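BexL (Amycolatopsis orientalis, PDB 4XRW) probably acts as a di-domain aromatase/cyclase of a type II polyketide synthase, cyclising and aromatising polyketide intermediates in BE-7585A biosynthesis. Local coordinates at residues A[149-152]-A[153-156]. Numbering follows the deposited sequence.
Sequences DTNS and RSEL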
loop_
_atom_site.group_PDB
_atom_site.type_symbol
_atom_site.label_atom_id
_atom_site.label_comp_id
_atom_site.label_asym_id
_atom_site.label_seq_id
_atom_site.Cartn_x
_atom_site.Cartn_y
_atom_site.Cartn_z
ATOM N N ASP A 149 12.034 17.649 7.866
ATOM C CA ASP A 149 12.708 18.027 6.609
ATOM C C ASP A 149 13.055 16.818 5.746
ATOM O O ASP A 149 12.761 16.797 4.551
ATOM C CB ASP A 149 13.967 18.831 6.891
ATOM C CG ASP A 149 14.671 19.257 5.605
ATOM O OD1 ASP A 149 14.047 19.987 4.817
ATOM O OD2 ASP A 149 15.812 18.824 5.363
ATOM N N THR A 150 13.720 15.854 6.362
ATOM C CA THR A 150 14.081 14.587 5.747
ATOM C C THR A 150 12.820 13.874 5.223
ATOM O O THR A 150 12.731 13.493 4.047
ATOM C CB THR A 150 14.820 13.694 6.774
ATOM O OG1 THR A 150 16.073 14.302 7.135
ATOM C CG2 THR A 150 15.078 12.299 6.220
ATOM N N ASN A 151 11.818 13.718 6.085
ATOM C CA ASN A 151 10.631 12.996 5.661
ATOM C C ASN A 151 9.837 13.714 4.574
ATOM O O ASN A 151 9.378 13.075 3.632
ATOM C CB ASN A 151 9.720 12.714 6.858
ATOM C CG ASN A 151 8.689 11.675 6.540
ATOM O OD1 ASN A 151 9.003 10.486 6.465
ATOM N ND2 ASN A 151 7.458 12.113 6.288
ATOM N N SER A 152 9.675 15.034 4.696
ATOM C CA SER A 152 8.900 15.802 3.724
ATOM C C SER A 152 9.533 15.759 2.350
ATOM O O SER A 152 8.838 15.644 1.361
ATOM C CB SER A 152 8.740 17.256 4.149
ATOM O OG SER A 152 7.993 17.360 5.339
ATOM N N ARG A 153 10.857 15.858 2.283
ATOM C CA ARG A 153 11.532 15.818 0.995
ATOM C C ARG A 153 11.404 14.460 0.323
ATOM O O ARG A 153 11.164 14.383 -0.883
ATOM C CB ARG A 153 13.008 16.175 1.159
ATOM C CG ARG A 153 13.248 17.634 1.500
ATOM C CD ARG A 153 14.730 17.871 1.789
ATOM N NE ARG A 153 14.955 19.264 2.140
ATOM C CZ ARG A 153 14.896 20.267 1.264
ATOM N NH1 ARG A 153 14.630 20.030 -0.017
ATOM N NH2 ARG A 153 15.109 21.513 1.664
ATOM N N SER A 154 11.539 13.384 1.097
ATOM C CA SER A 154 11.461 12.054 0.517
ATOM C C SER A 154 10.016 11.750 0.104
ATOM O O SER A 154 9.791 11.129 -0.922
ATOM C CB SER A 154 12.001 11.000 1.491
ATOM O OG SER A 154 11.294 10.989 2.713
ATOM N N GLU A 155 9.045 12.201 0.897
ATOM C CA GLU A 155 7.640 12.009 0.591
ATOM C C GLU A 155 7.249 12.719 -0.696
ATOM O O GLU A 155 6.554 12.146 -1.526
ATOM C CB GLU A 155 6.773 12.502 1.763
ATOM C CG GLU A 155 5.304 12.467 1.538
ATOM C CD GLU A 155 4.514 12.580 2.837
ATOM O OE1 GLU A 155 4.454 13.688 3.424
ATOM O OE2 GLU A 155 3.961 11.547 3.269
ATOM N N LEU A 156 7.682 13.970 -0.861
ATOM C CA LEU A 156 7.328 14.738 -2.063
ATOM C C LEU A 156 8.008 14.153 -3.305
ATOM O O LEU A 156 7.424 14.106 -4.391
ATOM C CB LEU A 156 7.712 16.215 -1.899
ATOM C CG LEU A 156 6.789 17.060 -1.026
ATOM C CD1 LEU A 156 7.228 18.526 -0.969
ATOM C CD2 LEU A 156 5.350 16.945 -1.534
HETATM O O HOH W 1 6.615 14.598 5.805
#
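Asp149 to Ser152 and Arg153 to Leu156 form two successive turns of one helix, joined by i to i+4 backbone bonds such as Arg153 N to Asp149 O (3.1 Å) and Leu156 N to Ser152 O (3.0 Å). Asp149 and Arg153 also form a salt bridge one turn apart. Arg153 NE lies 2.9 Å from Asp149 OD1, on its syn side but 28° out of the carboxylate plane. A second, weak bond runs from Arg153 NE to Asp149 OD2 at 3.4 Å. The carboxylate and guanidinium planes stand 78° apart, so this is not a flat, two-pronged pairing. With chi1 at -179°, the Asp149 carboxylate is turned beside its carbonyl carbon, where the extended Arg153 chain, passing Asp149 O, brings NE up to it. OD1 is also hydrogen-bonded to His26 of strand 22-30. Replacing Asp149 by an alanine removes the carboxylate and is likely to leave the Arg153 guanidinium without this charge partner and His26 NE2 without this hydrogen bond.

On another side, water 1 bridges three side chains. It accepts from Asn151 ND2 at 2.7 Å and donates to Ser152 OG at 3.1 Å. Its bond to Glu155 OE1 is weak. Ser152 OG is also hydrogen-bonded to Val148 O, one turn back. Ser154 OG sits close to two carbonyl oxygens, 3.0 Å from Asn151 O and 3.2 Å from Thr150 O. Leu156 packs on His26, Ile28 and Trp113, and Glu155 OE2 makes a weak hydrogen bond to a bound MES, probably from the crystallisation liquor. The segment belongs to the long helix 138-166, which packs against the antiparallel sheet of the first domain, as in the helix-grip fold.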